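PDB 6M6T: 4-alpha-glucanotransferase from Streptococcus agalactiae, which is an amylomaltase, also called disproportionating enzyme, a TIM-barrel protein of the 4-alpha-glucanotransferase family. Local coordinates for residues M420-L423 against P427-E430; T435-V440 against T444-Q449. One frame throughout, in Å; residues are numbered along the deposited sequence.

Contact 1. Residues M420-L423 against P427-E430; sequences MRRL and PITE
R422 lays its guanidinium group over the side chain of I428 where a short loop turns the chain from helix 410-419 into helix 428-438, a helix-to-helix connection on the outside of the TIM barrel. The preceding helix ends in a Schellman motif, with R421 at positive phi; P427 is the N-cap residue of the next helix. The close-packed part lies around I428, which is buried. CB of I428 stands 3.6 Å from NH1 of R422, over one face of the guanidinium, and I428 CD1 comes equally near to NH1. The arginine crosses the isoleucine at about a right angle. Its CG is anti to the backbone N (chi1 176°) and the chain stays extended as far as NE, which carries the flat end group across to the helix start. There E417 of helix 410-419 forms a salt bridge with R422 NH1, and F405 touches both R422 and I428. The looser side lies toward P427, an exposed residue whose CB points away from 420-423. Its CA approaches R422 NH2 obliquely at 4.3 Å, whereas the backbone N of I428 sits 4.0 Å above the guanidinium plane, displaced from the middle of the group toward its border.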
ATOM      1  N   MET A 420     -10.090 -26.728  12.889  1.00 53.20           N
ATOM      2  CA  MET A 420      -8.854 -26.134  13.369  1.00 48.91           C
ATOM      3  C   MET A 420      -8.486 -26.586  14.769  1.00 51.00           C
ATOM      4  O   MET A 420      -7.424 -26.187  15.267  1.00 50.12           O
ATOM      5  CB  MET A 420      -8.954 -24.607  13.325  1.00 51.61           C
ATOM      6  CG  MET A 420      -9.040 -24.056  11.912  1.00 55.64           C
ATOM      7  SD  MET A 420      -9.094 -22.267  11.808  1.00 57.31           S
ATOM      8  CE  MET A 420     -10.848 -22.055  11.544  1.00 52.51           C
ATOM      9  N   ARG A 421      -9.329 -27.400  15.410  1.00 46.79           N
ATOM     10  CA  ARG A 421      -9.014 -28.007  16.707  1.00 51.05           C
ATOM     11  C   ARG A 421      -8.828 -26.951  17.801  1.00 51.91           C
ATOM     12  O   ARG A 421      -7.805 -26.903  18.486  1.00 52.58           O
ATOM     13  CB  ARG A 421      -7.772 -28.906  16.604  1.00 50.75           C
ATOM     14  CG  ARG A 421      -7.873 -29.992  15.537  1.00 44.44           C
ATOM     15  CD  ARG A 421      -9.206 -30.704  15.660  1.00 47.05           C
ATOM     16  NE  ARG A 421      -9.385 -31.329  16.971  1.00 46.88           N
ATOM     17  CZ  ARG A 421     -10.567 -31.543  17.553  1.00 48.08           C
ATOM     18  NH1 ARG A 421     -11.694 -31.172  16.948  1.00 47.56           N
ATOM     19  NH2 ARG A 421     -10.624 -32.136  18.744  1.00 43.42           N
ATOM     20  N   ARG A 422      -9.845 -26.108  17.974  1.00 55.42           N
ATOM     21  CA  ARG A 422      -9.762 -25.082  19.005  1.00 57.34           C
ATOM     22  C   ARG A 422      -9.856 -25.731  20.380  1.00 52.90           C
ATOM     23  O   ARG A 422     -10.844 -26.405  20.699  1.00 43.54           O
ATOM     24  CB  ARG A 422     -10.852 -24.020  18.836  1.00 57.56           C
ATOM     25  CG  ARG A 422     -10.863 -22.959  19.972  1.00 57.52           C
ATOM     26  CD  ARG A 422     -12.083 -22.033  19.901  1.00 57.27           C
ATOM     27  NE  ARG A 422     -12.088 -20.987  20.931  1.00 54.59           N
ATOM     28  CZ  ARG A 422     -12.765 -19.838  20.840  1.00 61.25           C
ATOM     29  NH1 ARG A 422     -13.498 -19.558  19.761  1.00 56.70           N
ATOM     30  NH2 ARG A 422     -12.715 -18.961  21.836  1.00 57.45           N
ATOM     31  N   LEU A 423      -8.818 -25.510  21.180  1.00 54.97           N
ATOM     32  CA  LEU A 423      -8.800 -25.906  22.577  1.00 57.09           C
ATOM     33  C   LEU A 423      -9.756 -25.030  23.392  1.00 62.24           C
ATOM     34  O   LEU A 423      -9.859 -23.829  23.136  1.00 69.51           O
ATOM     35  CB  LEU A 423      -7.386 -25.758  23.110  1.00 49.68           C
ATOM     36  CG  LEU A 423      -6.451 -26.846  22.596  1.00 51.01           C
ATOM     37  CD1 LEU A 423      -5.212 -26.283  21.937  1.00 54.12           C
ATOM     38  CD2 LEU A 423      -6.094 -27.759  23.741  1.00 52.60           C
ATOM     39  N   PRO A 427      -8.520 -17.891  22.978  1.00 65.38           N
ATOM     40  CA  PRO A 427      -8.998 -16.906  21.999  1.00 63.33           C
ATOM     41  C   PRO A 427      -8.731 -17.418  20.593  1.00 52.79           C
ATOM     42  O   PRO A 427      -7.662 -17.952  20.310  1.00 55.01           O
ATOM     43  CB  PRO A 427      -8.180 -15.643  22.319  1.00 59.71           C
ATOM     44  CG  PRO A 427      -7.482 -15.919  23.622  1.00 62.95           C
ATOM     45  CD  PRO A 427      -7.345 -17.402  23.721  1.00 65.28           C
ATOM     46  N   ILE A 428      -9.718 -17.266  19.709  1.00 49.92           N
ATOM     47  CA  ILE A 428      -9.623 -17.919  18.412  1.00 51.94           C
ATOM     48  C   ILE A 428      -8.621 -17.268  17.470  1.00 47.56           C
ATOM     49  O   ILE A 428      -8.339 -17.828  16.406  1.00 49.33           O
ATOM     50  CB  ILE A 428     -11.012 -17.997  17.745  1.00 58.24           C
ATOM     51  CG1 ILE A 428     -10.987 -19.047  16.630  1.00 48.65           C
ATOM     52  CG2 ILE A 428     -11.451 -16.614  17.226  1.00 53.65           C
ATOM     53  CD1 ILE A 428     -12.267 -19.711  16.404  1.00 55.40           C
ATOM     54  N   THR A 429      -8.043 -16.120  17.819  1.00 45.73           N
ATOM     55  CA  THR A 429      -6.993 -15.586  16.953  1.00 49.77           C
ATOM     56  C   THR A 429      -5.754 -16.467  17.010  1.00 49.75           C
ATOM     57  O   THR A 429      -5.109 -16.730  15.984  1.00 47.50           O
ATOM     58  CB  THR A 429      -6.645 -14.159  17.348  1.00 54.00           C
ATOM     59  OG1 THR A 429      -6.302 -14.124  18.741  1.00 54.05           O
ATOM     60  CG2 THR A 429      -7.819 -13.228  17.069  1.00 54.78           C
ATOM     61  N   GLU A 430      -5.424 -16.947  18.210  1.00 51.28           N
ATOM     62  CA  GLU A 430      -4.343 -17.903  18.382  1.00 49.59           C
ATOM     63  C   GLU A 430      -4.688 -19.249  17.732  1.00 51.44           C
ATOM     64  O   GLU A 430      -3.813 -19.902  17.138  1.00 48.09           O
ATOM     65  CB  GLU A 430      -4.037 -18.035  19.885  1.00 57.54           C
ATOM     66  CG  GLU A 430      -3.107 -16.923  20.437  1.00 57.28           C
ATOM     67  CD  GLU A 430      -3.377 -16.517  21.886  1.00 68.72           C
ATOM     68  OE1 GLU A 430      -2.729 -15.547  22.358  1.00 73.59           O
ATOM     69  OE2 GLU A 430      -4.232 -17.149  22.549  1.00 71.64           O
TER

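Contact 2. Residues T435-V440 against T444-Q449; sequences TLYATV and TITCMQ
T444, near the start of strand 443-447, packs against L436 and Y437 in the last turn of helix 428-438, the helix that precedes this eighth parallel strand of the TIM barrel. Its two branches part company. CG2 meets the helix end, 3.3 Å from the backbone O of L436 and 3.7 Å from L436 CD1, the two side chains running past each other in opposite directions; OG1, between the backbone N and the carbonyl carbon (chi1 53°), sits over one face of the Y437 ring, 3.2 Å above its plane and off-centre. That same L436 O accepts bonds from both N and OG1 of T439, which reach it from one face of its plane and close the helix end beside the T444 methyl. The CB of I445 points away from the helix, and its side chain touches L10 of strand 6-10 and I390 and Y392 of strand 389-392; its carbonyl O is in van der Waals contact with L436 CD2 at 3.8 Å. At T446 the strand meets the far end of the tyrosine, whose ring is also packed by L487, I490 and T491 of helix 481-493. S7 of strand 6-10 makes a weak hydrogen bond to Y437 OH; across the contact, Y437 OH and T446 OG1 share a buried 2.7 Å hydrogen bond in which either could be the donor.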
ATOM      1  N   THR A 435      -3.286 -22.709  12.954  1.00 41.54           N
ATOM      2  CA  THR A 435      -3.578 -23.429  11.714  1.00 39.98           C
ATOM      3  C   THR A 435      -2.873 -22.796  10.516  1.00 43.95           C
ATOM      4  O   THR A 435      -2.199 -23.494   9.749  1.00 47.09           O
ATOM      5  CB  THR A 435      -5.076 -23.519  11.460  1.00 40.99           C
ATOM      6  OG1 THR A 435      -5.728 -24.009  12.635  1.00 45.93           O
ATOM      7  CG2 THR A 435      -5.327 -24.493  10.337  1.00 37.98           C
ATOM      8  N   LEU A 436      -3.013 -21.475  10.338  1.00 44.11           N
ATOM      9  CA  LEU A 436      -2.333 -20.767   9.248  1.00 36.65           C
ATOM     10  C   LEU A 436      -0.860 -21.134   9.166  1.00 38.61           C
ATOM     11  O   LEU A 436      -0.319 -21.350   8.079  1.00 38.08           O
ATOM     12  CB  LEU A 436      -2.470 -19.251   9.431  1.00 37.31           C
ATOM     13  CG  LEU A 436      -1.642 -18.313   8.531  1.00 34.73           C
ATOM     14  CD1 LEU A 436      -1.940 -18.512   7.081  1.00 35.75           C
ATOM     15  CD2 LEU A 436      -1.915 -16.887   8.872  1.00 35.29           C
ATOM     16  N   TYR A 437      -0.174 -21.162  10.309  1.00 41.23           N
ATOM     17  CA  TYR A 437       1.249 -21.446  10.258  1.00 39.70           C
ATOM     18  C   TYR A 437       1.517 -22.913   9.997  1.00 42.12           C
ATOM     19  O   TYR A 437       2.612 -23.260   9.542  1.00 39.42           O
ATOM     20  CB  TYR A 437       1.922 -20.990  11.555  1.00 45.16           C
ATOM     21  CG  TYR A 437       2.327 -19.544  11.500  1.00 38.26           C
ATOM     22  CD1 TYR A 437       1.481 -18.599  10.944  1.00 39.57           C
ATOM     23  CD2 TYR A 437       3.557 -19.127  11.973  1.00 43.31           C
ATOM     24  CE1 TYR A 437       1.837 -17.279  10.879  1.00 43.05           C
ATOM     25  CE2 TYR A 437       3.931 -17.794  11.904  1.00 43.50           C
ATOM     26  CZ  TYR A 437       3.062 -16.879  11.355  1.00 37.98           C
ATOM     27  OH  TYR A 437       3.413 -15.564  11.260  1.00 38.12           O
ATOM     28  N   ALA A 438       0.536 -23.781  10.253  1.00 45.02           N
ATOM     29  CA  ALA A 438       0.714 -25.191   9.940  1.00 38.90           C
ATOM     30  C   ALA A 438       0.575 -25.522   8.456  1.00 38.91           C
ATOM     31  O   ALA A 438       0.872 -26.662   8.079  1.00 46.42           O
ATOM     32  CB  ALA A 438      -0.283 -26.028  10.739  1.00 39.53           C
ATOM     33  N   THR A 439       0.147 -24.579   7.612  1.00 33.96           N
ATOM     34  CA  THR A 439      -0.106 -24.874   6.205  1.00 38.38           C
ATOM     35  C   THR A 439       1.199 -25.047   5.425  1.00 34.43           C
ATOM     36  O   THR A 439       2.268 -24.596   5.834  1.00 34.79           O
ATOM     37  CB  THR A 439      -0.948 -23.769   5.552  1.00 38.69           C
ATOM     38  OG1 THR A 439      -0.112 -22.674   5.163  1.00 36.82           O
ATOM     39  CG2 THR A 439      -2.027 -23.264   6.500  1.00 39.82           C
ATOM     40  N   VAL A 440       1.092 -25.690   4.264  1.00 30.83           N
ATOM     41  CA  VAL A 440       2.270 -26.012   3.470  1.00 32.60           C
ATOM     42  C   VAL A 440       2.801 -24.788   2.737  1.00 37.81           C
ATOM     43  O   VAL A 440       3.739 -24.900   1.936  1.00 38.01           O
ATOM     44  CB  VAL A 440       1.961 -27.140   2.474  1.00 34.31           C
ATOM     45  CG1 VAL A 440       1.406 -28.323   3.215  1.00 34.18           C
ATOM     46  CG2 VAL A 440       0.986 -26.668   1.415  1.00 32.29           C
ATOM     47  N   THR A 444       3.758 -17.332   5.438  1.00 37.22           N
ATOM     48  CA  THR A 444       2.503 -16.926   6.046  1.00 34.96           C
ATOM     49  C   THR A 444       2.714 -15.587   6.728  1.00 36.24           C
ATOM     50  O   THR A 444       3.777 -15.335   7.310  1.00 41.09           O
ATOM     51  CB  THR A 444       2.012 -17.955   7.066  1.00 40.79           C
ATOM     52  OG1 THR A 444       3.061 -18.218   8.014  1.00 39.11           O
ATOM     53  CG2 THR A 444       1.575 -19.268   6.362  1.00 33.33           C
ATOM     54  N   ILE A 445       1.704 -14.727   6.645  1.00 36.63           N
ATOM     55  CA  ILE A 445       1.783 -13.369   7.173  1.00 38.61           C
ATOM     56  C   ILE A 445       0.693 -13.177   8.214  1.00 42.98           C
ATOM     57  O   ILE A 445      -0.473 -13.512   7.976  1.00 40.51           O
ATOM     58  CB  ILE A 445       1.654 -12.310   6.067  1.00 39.21           C
ATOM     59  CG1 ILE A 445       2.606 -12.629   4.924  1.00 40.07           C
ATOM     60  CG2 ILE A 445       1.977 -10.956   6.624  1.00 38.53           C
ATOM     61  CD1 ILE A 445       4.041 -12.476   5.320  1.00 37.41           C
ATOM     62  N   THR A 446       1.073 -12.621   9.357  1.00 44.76           N
ATOM     63  CA  THR A 446       0.170 -12.430  10.477  1.00 43.25           C
ATOM     64  C   THR A 446      -0.194 -10.958  10.597  1.00 41.94           C
ATOM     65  O   THR A 446       0.683 -10.089  10.568  1.00 34.24           O
ATOM     66  CB  THR A 446       0.807 -12.941  11.761  1.00 46.35           C
ATOM     67  OG1 THR A 446       1.019 -14.356  11.630  1.00 45.96           O
ATOM     68  CG2 THR A 446      -0.103 -12.638  12.962  1.00 51.25           C
ATOM     69  N   CYS A 447      -1.492 -10.689  10.690  1.00 45.02           N
ATOM     70  CA  CYS A 447      -2.000  -9.329  10.761  1.00 43.25           C
ATOM     71  C   CYS A 447      -1.776  -8.821  12.171  1.00 49.96           C
ATOM     72  O   CYS A 447      -2.363  -9.362  13.113  1.00 55.57           O
ATOM     73  CB  CYS A 447      -3.489  -9.308  10.422  1.00 45.94           C
ATOM     74  SG  CYS A 447      -3.925  -8.868   8.713  1.00 77.63           S
ATOM     75  N   MET A 448      -0.945  -7.786  12.326  1.00 41.65           N
ATOM     76  CA  MET A 448      -0.602  -7.325  13.669  1.00 44.67           C
ATOM     77  C   MET A 448      -1.835  -7.081  14.539  1.00 47.36           C
ATOM     78  O   MET A 448      -1.742  -7.163  15.770  1.00 43.55           O
ATOM     79  CB  MET A 448       0.260  -6.056  13.581  1.00 49.41           C
ATOM     80  CG  MET A 448       0.620  -5.421  14.927  1.00 54.70           C
ATOM     81  SD  MET A 448       1.683  -6.459  15.954  1.00 62.17           S
ATOM     82  CE  MET A 448       3.072  -6.657  14.889  1.00 50.04           C
ATOM     83  N   GLN A 449      -2.993  -6.814  13.933  1.00 49.57           N
ATOM     84  CA  GLN A 449      -4.224  -6.716  14.714  1.00 48.16           C
ATOM     85  C   GLN A 449      -4.477  -8.002  15.484  1.00 53.32           C
ATOM     86  O   GLN A 449      -4.642  -7.985  16.712  1.00 57.89           O
ATOM     87  CB  GLN A 449      -5.415  -6.414  13.804  1.00 53.06           C
ATOM     88  CG  GLN A 449      -5.630  -4.960  13.451  1.00 44.34           C
ATOM     89  CD  GLN A 449      -4.828  -4.550  12.230  1.00 46.31           C
ATOM     90  OE1 GLN A 449      -3.699  -5.032  12.002  1.00 45.86           O
ATOM     91  NE2 GLN A 449      -5.408  -3.667  11.427  1.00 39.27           N
TER

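Overall arrangement
The two contacts follow one another along the chain and share helix 428-438: contact 1 frames its first turn, contact 2 its last. Their centres lie 13 Å apart, on the same side of the chain's centre, and they meet directly where M420 CB packs 3.4 Å from T435 OG1. Contact 1 is the outer one, its centre about 30 Å from the centre of the chain, and partly buried; contact 2, with its centre at about 20 Å, is wholly buried. Together they follow the chain from the outer interhelical loop inward to strand 443-447, which lies between strands 6-10 and 389-392 in the parallel sheet and thus joins the end of the barrel to its beginning.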